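Local coordinates for protein SsfX3 (Streptomyces sp. SF2575, PDB 3SKV) that probably transfers a salicylyl group in a Streptomyces tetracycline biosynthetic pathway, pairing a jelly-roll domain with a GDSL/SGNH acyltransferase domain, at residues F236-L239 / I240-L243; T357-A361 / V362-I366; L69-P72 / K73-G77. The protein carries 1 engineered substitution. All coordinates share one frame; numbering follows the deposited sequence.

Interaction 1: residues F236-L239 / I240-L243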
ATOM      1  N   PHE A 236      -4.957   8.497  11.628  1.00 18.47           N
ATOM      2  CA  PHE A 236      -4.034   7.568  10.972  1.00 19.51           C
ATOM      3  C   PHE A 236      -2.917   7.129  11.907  1.00 25.53           C
ATOM      4  O   PHE A 236      -2.483   5.969  11.829  1.00 26.55           O
ATOM      5  CB  PHE A 236      -3.473   8.127   9.646  1.00 21.51           C
ATOM      6  CG  PHE A 236      -4.495   8.073   8.538  1.00 24.73           C
ATOM      7  CD1 PHE A 236      -5.076   6.860   8.161  1.00 27.93           C
ATOM      8  CD2 PHE A 236      -4.905   9.232   7.889  1.00 27.97           C
ATOM      9  CE1 PHE A 236      -6.073   6.817   7.185  1.00 28.58           C
ATOM     10  CE2 PHE A 236      -5.891   9.182   6.895  1.00 31.20           C
ATOM     11  CZ  PHE A 236      -6.466   7.972   6.551  1.00 28.51           C
ATOM     12  N   ALA A 237      -2.424   8.067  12.753  1.00 21.24           N
ATOM     13  CA  ALA A 237      -1.405   7.800  13.772  1.00 20.75           C
ATOM     14  C   ALA A 237      -1.960   6.793  14.797  1.00 26.20           C
ATOM     15  O   ALA A 237      -1.234   5.884  15.216  1.00 26.33           O
ATOM     16  CB  ALA A 237      -1.015   9.087  14.477  1.00 21.25           C
ATOM     17  N   ARG A 238      -3.244   6.972  15.207  1.00 23.46           N
ATOM     18  CA  ARG A 238      -3.944   6.062  16.126  1.00 23.56           C
ATOM     19  C   ARG A 238      -4.079   4.669  15.500  1.00 27.63           C
ATOM     20  O   ARG A 238      -3.916   3.672  16.189  1.00 28.43           O
ATOM     21  CB  ARG A 238      -5.313   6.612  16.487  1.00 23.43           C
ATOM     22  CG  ARG A 238      -5.261   7.875  17.370  1.00 30.11           C
ATOM     23  CD  ARG A 238      -6.653   8.437  17.625  1.00 18.59           C
ATOM     24  NE  ARG A 238      -7.337   7.692  18.676  1.00 34.16           N
ATOM     25  CZ  ARG A 238      -8.275   6.769  18.487  1.00 45.54           C
ATOM     26  NH1 ARG A 238      -8.689   6.472  17.260  1.00 33.22           N
ATOM     27  NH2 ARG A 238      -8.821   6.150  19.523  1.00 33.83           N
ATOM     28  N   LEU A 239      -4.365   4.608  14.183  1.00 23.63           N
ATOM     29  CA  LEU A 239      -4.469   3.378  13.416  1.00 22.88           C
ATOM     30  C   LEU A 239      -3.110   2.650  13.415  1.00 27.98           C
ATOM     31  O   LEU A 239      -3.048   1.483  13.802  1.00 28.90           O
ATOM     32  CB  LEU A 239      -4.951   3.674  11.979  1.00 22.98           C
ATOM     33  CG  LEU A 239      -5.307   2.462  11.096  1.00 26.97           C
ATOM     34  CD1 LEU A 239      -6.278   1.522  11.806  1.00 27.10           C
ATOM     35  CD2 LEU A 239      -5.914   2.890   9.827  1.00 30.44           C
ATOM     36  N   ILE A 240      -2.033   3.347  13.039  1.00 23.43           N
ATOM     37  CA  ILE A 240      -0.681   2.801  13.040  1.00 23.15           C
ATOM     38  C   ILE A 240      -0.326   2.246  14.423  1.00 28.05           C
ATOM     39  O   ILE A 240       0.183   1.124  14.518  1.00 29.28           O
ATOM     40  CB  ILE A 240       0.343   3.845  12.548  1.00 25.06           C
ATOM     41  CG1 ILE A 240       0.092   4.198  11.061  1.00 23.10           C
ATOM     42  CG2 ILE A 240       1.784   3.338  12.778  1.00 25.72           C
ATOM     43  CD1 ILE A 240       0.803   5.426  10.533  1.00 23.00           C
ATOM     44  N   ARG A 241      -0.610   3.027  15.480  1.00 22.36           N
ATOM     45  CA  ARG A 241      -0.365   2.672  16.872  1.00 22.19           C
ATOM     46  C   ARG A 241      -1.082   1.360  17.240  1.00 27.68           C
ATOM     47  O   ARG A 241      -0.518   0.537  17.971  1.00 26.14           O
ATOM     48  CB  ARG A 241      -0.888   3.808  17.775  1.00 22.97           C
ATOM     49  CG  ARG A 241      -0.718   3.563  19.261  1.00 21.12           C
ATOM     50  CD  ARG A 241      -1.621   4.405  20.126  1.00 16.26           C
ATOM     51  NE  ARG A 241      -3.024   4.166  19.822  1.00 25.75           N
ATOM     52  CZ  ARG A 241      -4.014   4.958  20.208  1.00 34.36           C
ATOM     53  NH1 ARG A 241      -3.758   6.082  20.874  1.00 20.36           N
ATOM     54  NH2 ARG A 241      -5.263   4.663  19.888  1.00 25.28           N
ATOM     55  N   ASP A 242      -2.334   1.189  16.748  1.00 24.95           N
ATOM     56  CA  ASP A 242      -3.161   0.035  17.063  1.00 25.84           C
ATOM     57  C   ASP A 242      -2.947  -1.185  16.148  1.00 30.02           C
ATOM     58  O   ASP A 242      -3.538  -2.233  16.364  1.00 32.34           O
ATOM     59  CB  ASP A 242      -4.637   0.470  17.188  1.00 28.61           C
ATOM     60  CG  ASP A 242      -4.896   1.514  18.291  1.00 37.44           C
ATOM     61  OD1 ASP A 242      -4.167   1.502  19.313  1.00 35.62           O
ATOM     62  OD2 ASP A 242      -5.817   2.349  18.121  1.00 41.53           O
ATOM     63  N   LEU A 243      -2.045  -1.071  15.181  1.00 25.24           N
ATOM     64  CA  LEU A 243      -1.696  -2.117  14.216  1.00 24.23           C
ATOM     65  C   LEU A 243      -0.370  -2.808  14.613  1.00 28.78           C
ATOM     66  O   LEU A 243       0.489  -2.125  15.162  1.00 26.30           O
ATOM     67  CB  LEU A 243      -1.523  -1.437  12.847  1.00 22.93           C
ATOM     68  CG  LEU A 243      -2.545  -1.672  11.725  1.00 26.83           C
ATOM     69  CD1 LEU A 243      -3.847  -2.188  12.209  1.00 26.84           C
ATOM     70  CD2 LEU A 243      -2.765  -0.434  10.921  1.00 28.16           C
TER
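Ile240 lies against the backbone of Phe236, its CG1 3.2 Å from Phe236 O. Its N donates to the same Phe236 O at 2.9 Å, an i to i+4 bond. Arg241 repeats the pattern, its N reaching Ala237 O at 2.9 Å. With CG anti to the backbone N (chi1 179°) and a bend at chi3, the Arg241 chain runs beside Arg238. Its NH2 lies over one face of the Arg238 guanidinium, 3.9 Å from Arg238 NE, with the planes 76° apart. Carboxylates probably offset this close approach of like charges: Glu279 forms a salt bridge with Arg241 NH1. Helix 234-242 belongs to the crossover from strand 219-223 to strand 247-252 of the parallel sheet, and Ile240 packs toward that sheet. Asp242 N donates to Arg238 O at 3.0 Å. Asp242 takes Arg241 side-on, with NE on OD1 at 2.9 Å and NH2 on OD2 at 3.0 Å. The OD1 contact comes from above the carboxylate plane. OD1 also bridges to Arg280, so an alanine here would probably leave both arginines without this anionic mate and Arg241 freer to turn. Leu243 sets CD2 3.9 Å from Leu239 CG.

Interaction 2: residues T357-A361 / V362-I366. With GOL (glycerol), chain C.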
ATOM      1  N   THR A 357       4.751  12.248 -13.242  1.00 45.23           N
ATOM      2  CA  THR A 357       4.324  12.134 -11.850  1.00 42.82           C
ATOM      3  C   THR A 357       4.481  10.724 -11.283  1.00 42.30           C
ATOM      4  O   THR A 357       4.818  10.575 -10.110  1.00 41.90           O
ATOM      5  CB  THR A 357       2.909  12.758 -11.636  1.00 54.71           C
ATOM      6  OG1 THR A 357       1.993  12.214 -12.575  1.00 47.63           O
ATOM      7  CG2 THR A 357       2.895  14.304 -11.772  1.00 60.11           C
ATOM      8  N   HIS A 358       4.262   9.699 -12.115  1.00 36.47           N
ATOM      9  CA  HIS A 358       4.305   8.288 -11.721  1.00 34.03           C
ATOM     10  C   HIS A 358       5.464   7.496 -12.326  1.00 34.63           C
ATOM     11  O   HIS A 358       5.712   7.627 -13.520  1.00 34.48           O
ATOM     12  CB  HIS A 358       2.972   7.597 -12.107  1.00 35.10           C
ATOM     13  CG  HIS A 358       1.756   8.229 -11.485  1.00 38.24           C
ATOM     14  ND1 HIS A 358       0.990   9.160 -12.177  1.00 40.31           N
ATOM     15  CD2 HIS A 358       1.240   8.079 -10.242  1.00 38.21           C
ATOM     16  CE1 HIS A 358       0.012   9.500 -11.357  1.00 38.90           C
ATOM     17  NE2 HIS A 358       0.124   8.883 -10.179  1.00 38.26           N
ATOM     18  N   PRO A 359       6.138   6.601 -11.551  1.00 29.73           N
ATOM     19  CA  PRO A 359       7.168   5.737 -12.160  1.00 27.70           C
ATOM     20  C   PRO A 359       6.509   4.673 -13.056  1.00 28.63           C
ATOM     21  O   PRO A 359       5.361   4.286 -12.827  1.00 26.93           O
ATOM     22  CB  PRO A 359       7.828   5.052 -10.958  1.00 28.07           C
ATOM     23  CG  PRO A 359       7.316   5.755  -9.739  1.00 32.31           C
ATOM     24  CD  PRO A 359       5.976   6.295 -10.111  1.00 29.49           C
ATOM     25  N   ASN A 360       7.228   4.223 -14.091  1.00 23.33           N
ATOM     26  CA  ASN A 360       6.747   3.174 -14.978  1.00 22.78           C
ATOM     27  C   ASN A 360       7.120   1.805 -14.326  1.00 27.13           C
ATOM     28  O   ASN A 360       7.587   1.792 -13.177  1.00 26.53           O
ATOM     29  CB  ASN A 360       7.306   3.336 -16.400  1.00 17.86           C
ATOM     30  CG  ASN A 360       8.784   3.519 -16.480  1.00 34.60           C
ATOM     31  OD1 ASN A 360       9.581   2.939 -15.715  1.00 31.43           O
ATOM     32  ND2 ASN A 360       9.179   4.291 -17.464  1.00 28.36           N
ATOM     33  N   ALA A 361       6.907   0.668 -15.029  1.00 21.75           N
ATOM     34  CA  ALA A 361       7.224  -0.643 -14.463  1.00 20.51           C
ATOM     35  C   ALA A 361       8.714  -0.729 -13.981  1.00 26.87           C
ATOM     36  O   ALA A 361       8.941  -1.131 -12.840  1.00 25.95           O
ATOM     37  CB  ALA A 361       6.893  -1.744 -15.456  1.00 21.02           C
ATOM     38  N   VAL A 362       9.711  -0.260 -14.798  1.00 24.68           N
ATOM     39  CA  VAL A 362      11.127  -0.252 -14.413  1.00 24.48           C
ATOM     40  C   VAL A 362      11.334   0.731 -13.238  1.00 32.39           C
ATOM     41  O   VAL A 362      12.007   0.374 -12.260  1.00 34.12           O
ATOM     42  CB  VAL A 362      12.074  -0.015 -15.614  1.00 28.96           C
ATOM     43  CG1 VAL A 362      13.490   0.366 -15.182  1.00 28.31           C
ATOM     44  CG2 VAL A 362      12.120  -1.242 -16.503  1.00 29.73           C
ATOM     45  N   GLY A 363      10.685   1.909 -13.319  1.00 26.34           N
ATOM     46  CA  GLY A 363      10.710   2.932 -12.277  1.00 25.35           C
ATOM     47  C   GLY A 363      10.309   2.420 -10.898  1.00 27.09           C
ATOM     48  O   GLY A 363      10.952   2.773  -9.894  1.00 24.95           O
ATOM     49  N   HIS A 364       9.255   1.555 -10.845  1.00 22.74           N
ATOM     50  CA  HIS A 364       8.778   0.908  -9.612  1.00 21.33           C
ATOM     51  C   HIS A 364       9.862  -0.049  -9.048  1.00 27.40           C
ATOM     52  O   HIS A 364      10.047  -0.105  -7.835  1.00 27.40           O
ATOM     53  CB  HIS A 364       7.443   0.173  -9.828  1.00 21.25           C
ATOM     54  CG  HIS A 364       6.246   1.066  -9.719  1.00 24.16           C
ATOM     55  ND1 HIS A 364       5.636   1.319  -8.491  1.00 24.96           N
ATOM     56  CD2 HIS A 364       5.579   1.741 -10.685  1.00 26.10           C
ATOM     57  CE1 HIS A 364       4.644   2.145  -8.750  1.00 24.20           C
ATOM     58  NE2 HIS A 364       4.564   2.418 -10.060  1.00 25.55           N
ATOM     59  N   GLU A 365      10.642  -0.715  -9.934  1.00 24.95           N
ATOM     60  CA  GLU A 365      11.731  -1.611  -9.503  1.00 23.80           C
ATOM     61  C   GLU A 365      12.886  -0.820  -8.926  1.00 29.58           C
ATOM     62  O   GLU A 365      13.413  -1.215  -7.896  1.00 29.98           O
ATOM     63  CB  GLU A 365      12.218  -2.518 -10.626  1.00 24.69           C
ATOM     64  CG  GLU A 365      11.272  -3.655 -10.918  1.00 36.23           C
ATOM     65  CD  GLU A 365      11.666  -4.463 -12.134  1.00 73.95           C
ATOM     66  OE1 GLU A 365      12.521  -5.365 -11.990  1.00 88.33           O
ATOM     67  OE2 GLU A 365      11.121  -4.200 -13.232  1.00 67.56           O
ATOM     68  N   ILE A 366      13.264   0.296  -9.574  1.00 26.16           N
ATOM     69  CA  ILE A 366      14.335   1.196  -9.142  1.00 25.66           C
ATOM     70  C   ILE A 366      13.997   1.820  -7.779  1.00 27.39           C
ATOM     71  O   ILE A 366      14.839   1.805  -6.875  1.00 28.14           O
ATOM     72  CB  ILE A 366      14.650   2.259 -10.243  1.00 29.00           C
ATOM     73  CG1 ILE A 366      15.060   1.624 -11.600  1.00 29.65           C
ATOM     74  CG2 ILE A 366      15.654   3.325  -9.767  1.00 28.89           C
ATOM     75  CD1 ILE A 366      16.191   0.692 -11.582  1.00 33.44           C
TER
HETATM   76  C1  GOL C 366       9.993   0.705 -19.589  1.00 49.79           C
HETATM   77  O1  GOL C 366      11.337   1.220 -19.316  1.00 46.73           O
HETATM   78  C2  GOL C 366       8.886   0.811 -18.449  1.00 49.68           C
HETATM   79  O2  GOL C 366       9.134  -0.035 -17.355  1.00 49.30           O
HETATM   80  C3  GOL C 366       7.419   0.617 -18.916  1.00 50.32           C
HETATM   81  O3  GOL C 366       6.475   0.416 -17.822  1.00 51.61           O
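Pro359 CB lies over one face of the His364 ring, 4.0 Å from His364 CD2. The two side chains cross at about a right angle. The ring edge is turned to the backbone: Asn360 O sits near the ring plane, 3.2 Å from His364 CD2. Both ring nitrogens are held outside this turn. NE2 is hydrogen-bonded to the carbonyl oxygen of Arg199 and ND1 to the backbone N of Trp208. These two bonds fix the rotation of the ring.

The Asn360 amide is the second flat group. Over one face lies glycerol C2, 3.3 Å from Asn360 CG. Its OD1 accepts from Gly363 N at 2.8 Å, in the carbonyl plane. This is an N-cap bond at the start of helix 361-377. CG stands between the backbone N and the carbonyl carbon (chi1 50°), and this folds the amide back over the first turn. ND2 is held by Glu346 O and, weakly, by Tyr348 O, so both ends of the amide are engaged. The backbone continues the turn, with His364 N donating to Asn360 O at 2.9 Å. Gly363 lets Pro359 come close: Pro359 CB is 3.6 Å from Gly363 C, and a CB on Gly363 would clash with it.

The glycerol, probably from the crystallisation liquor, takes the other early amides. Ala361 N gives to its O3 at 2.8 Å, and Val362 N to its O2 at 2.6 Å.

In GDSL/SGNH enzymes the catalytic histidine lies in the loop before the last helix, and 357-361 is probably that loop here. Backbone bonds tie it to Leu347 and Leu349. Through Arg199 and Trp208, the start of helix 361-377 is joined to the loop after strand 187-192 and to the first turn of helix 208-216.

Interaction 3: residues L69-P72 / K73-G77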
ATOM      1  N   LEU A  69     -14.759   8.660  10.532  1.00 29.54           N
ATOM      2  CA  LEU A  69     -13.766   9.299  11.372  1.00 29.20           C
ATOM      3  C   LEU A  69     -12.496   9.621  10.587  1.00 33.14           C
ATOM      4  O   LEU A  69     -11.806  10.591  10.899  1.00 31.41           O
ATOM      5  CB  LEU A  69     -13.422   8.333  12.514  1.00 28.37           C
ATOM      6  CG  LEU A  69     -14.033   8.518  13.905  1.00 34.14           C
ATOM      7  CD1 LEU A  69     -14.990   9.666  13.999  1.00 36.61           C
ATOM      8  CD2 LEU A  69     -14.616   7.268  14.412  1.00 35.19           C
ATOM      9  N   TYR A  70     -12.221   8.849   9.539  1.00 31.06           N
ATOM     10  CA  TYR A  70     -10.996   9.001   8.766  1.00 31.21           C
ATOM     11  C   TYR A  70     -11.065   9.931   7.596  1.00 40.40           C
ATOM     12  O   TYR A  70     -10.049  10.539   7.264  1.00 41.41           O
ATOM     13  CB  TYR A  70     -10.491   7.640   8.306  1.00 28.73           C
ATOM     14  CG  TYR A  70     -10.170   6.738   9.468  1.00 28.89           C
ATOM     15  CD1 TYR A  70     -11.160   5.972  10.075  1.00 30.17           C
ATOM     16  CD2 TYR A  70      -8.879   6.665   9.982  1.00 29.56           C
ATOM     17  CE1 TYR A  70     -10.874   5.148  11.161  1.00 29.93           C
ATOM     18  CE2 TYR A  70      -8.580   5.849  11.071  1.00 29.95           C
ATOM     19  CZ  TYR A  70      -9.579   5.080  11.650  1.00 33.40           C
ATOM     20  OH  TYR A  70      -9.296   4.292  12.740  1.00 33.25           O
ATOM     21  N   PHE A  71     -12.217   9.987   6.923  1.00 39.51           N
ATOM     22  CA  PHE A  71     -12.379  10.759   5.702  1.00 42.01           C
ATOM     23  C   PHE A  71     -13.785  11.322   5.529  1.00 52.76           C
ATOM     24  O   PHE A  71     -14.740  10.667   5.963  1.00 51.48           O
ATOM     25  CB  PHE A  71     -12.100   9.831   4.499  1.00 42.57           C
ATOM     26  CG  PHE A  71     -10.689   9.766   3.976  1.00 42.54           C
ATOM     27  CD1 PHE A  71      -9.960  10.930   3.745  1.00 45.39           C
ATOM     28  CD2 PHE A  71     -10.121   8.551   3.617  1.00 42.50           C
ATOM     29  CE1 PHE A  71      -8.657  10.868   3.236  1.00 45.92           C
ATOM     30  CE2 PHE A  71      -8.820   8.488   3.102  1.00 44.91           C
ATOM     31  CZ  PHE A  71      -8.097   9.645   2.917  1.00 43.83           C
ATOM     32  N   PRO A  72     -13.954  12.448   4.771  1.00 56.40           N
ATOM     33  CA  PRO A  72     -15.327  12.923   4.455  1.00 59.11           C
ATOM     34  C   PRO A  72     -16.009  11.928   3.503  1.00 66.58           C
ATOM     35  O   PRO A  72     -15.318  11.243   2.728  1.00 63.79           O
ATOM     36  CB  PRO A  72     -15.106  14.298   3.819  1.00 62.51           C
ATOM     37  CG  PRO A  72     -13.707  14.259   3.285  1.00 65.84           C
ATOM     38  CD  PRO A  72     -12.920  13.291   4.120  1.00 59.26           C
ATOM     39  N   LYS A  73     -17.345  11.780   3.631  1.00 68.31           N
ATOM     40  CA  LYS A  73     -18.201  10.811   2.908  1.00 69.28           C
ATOM     41  C   LYS A  73     -17.782  10.370   1.497  1.00 74.08           C
ATOM     42  O   LYS A  73     -17.785   9.164   1.218  1.00 73.77           O
ATOM     43  CB  LYS A  73     -19.692  11.181   2.984  1.00 74.20           C
ATOM     44  CG  LYS A  73     -20.272  11.042   4.391  1.00 85.10           C
ATOM     45  CD  LYS A  73     -21.795  11.145   4.413  1.00 92.68           C
ATOM     46  CE  LYS A  73     -22.459   9.790   4.480  1.00 96.07           C
ATOM     47  NZ  LYS A  73     -23.605   9.790   5.422  1.00103.49           N
ATOM     48  N   GLY A  74     -17.403  11.336   0.649  1.00 70.70           N
ATOM     49  CA  GLY A  74     -16.924  11.083  -0.710  1.00 69.49           C
ATOM     50  C   GLY A  74     -15.632  10.286  -0.730  1.00 69.41           C
ATOM     51  O   GLY A  74     -15.566   9.211  -1.341  1.00 70.35           O
ATOM     52  N   SER A  75     -14.620  10.782  -0.001  1.00 61.24           N
ATOM     53  CA  SER A  75     -13.285  10.197   0.143  1.00 58.02           C
ATOM     54  C   SER A  75     -13.258   8.756   0.752  1.00 55.69           C
ATOM     55  O   SER A  75     -12.307   8.028   0.497  1.00 53.38           O
ATOM     56  CB  SER A  75     -12.393  11.142   0.955  1.00 61.34           C
ATOM     57  OG  SER A  75     -11.177  11.488   0.313  1.00 66.05           O
ATOM     58  N   VAL A  76     -14.288   8.360   1.548  1.00 49.20           N
ATOM     59  CA  VAL A  76     -14.405   7.077   2.272  1.00 45.45           C
ATOM     60  C   VAL A  76     -14.054   5.812   1.468  1.00 46.60           C
ATOM     61  O   VAL A  76     -13.350   4.934   1.977  1.00 44.39           O
ATOM     62  CB  VAL A  76     -15.723   6.996   3.085  1.00 48.89           C
ATOM     63  CG1 VAL A  76     -16.218   5.565   3.276  1.00 47.81           C
ATOM     64  CG2 VAL A  76     -15.563   7.690   4.431  1.00 48.92           C
ATOM     65  N   GLY A  77     -14.497   5.780   0.211  1.00 43.22           N
ATOM     66  CA  GLY A  77     -14.271   4.702  -0.742  1.00 41.54           C
ATOM     67  C   GLY A  77     -12.821   4.297  -0.879  1.00 44.96           C
ATOM     68  O   GLY A  77     -12.529   3.101  -1.039  1.00 44.38           O
TER
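Ser75 comes over one face of the Phe71 ring. Its OG stands 3.7 Å from Phe71 CD1 and lies toward the rim of the ring, not over its centre. Ser75 CB shares the same face and is also close to CG of the ring. Val76 meets the other end of the Phe71 side chain, with its CG2 4.1 Å from Phe71 CB. The same methyl lies 3.4 Å from Phe71 O, so it touches both the side chain and the main chain of one residue. The first torsion of Val76 puts CG1 anti to the backbone N (chi1 152°), which leaves CG2 to point back at Phe71. Pro72 adds an apolar contact, its CD 3.9 Å from Ser75 CB.

The backbone brings these groups together. Phe71 and Pro72 are extended, and the chain then turns into helical angles over 74-77. Pro72 O faces into this turn and accepts a weak bond from Val76 N at 3.3 Å. Gly74 N comes closer to Pro72 O, at 2.9 Å, but its angle is too poor for a hydrogen bond. The regular bonds of a helix are missing here, and the packing of Ser75 and Val76 on Phe71 accompanies the weak bond. Lys73 lies at the exposed corner, and its side chain is poorly ordered.

Beyond the turn, Phe71 packs on Leu79 of the same loop and on Phe225. The turn follows the short helix 67-70 and leads into the long connection to strand 86-91 of the jelly-roll domain. Phe225 lies just past strand 219-223 of the GDSL-like domain. Just before the turn, Leu69 and Tyr70 lean on Met235 of helix 234-242. The segment 69-77 therefore lies where the two domains meet.

How the interactions relate
Following the chain from the N terminus, interaction 3 comes first, then interaction 1, then interaction 2. Each closes only a short turn of continuous chain, so they stand in series and none nests within or crosses another. Interaction 3 belongs to the N-terminal domain; the other two belong to the GDSL-like domain. Interactions 3 and 1 touch: Tyr70 packs on Phe236 and Leu239, and Phe71 packs on Phe236. This joins the end of helix 67-70 and the loop after it to helix 234-242 across the domain boundary. Interaction 2, at the start of helix 361-377, lies apart, its centre about 29 Å from those of both other interactions.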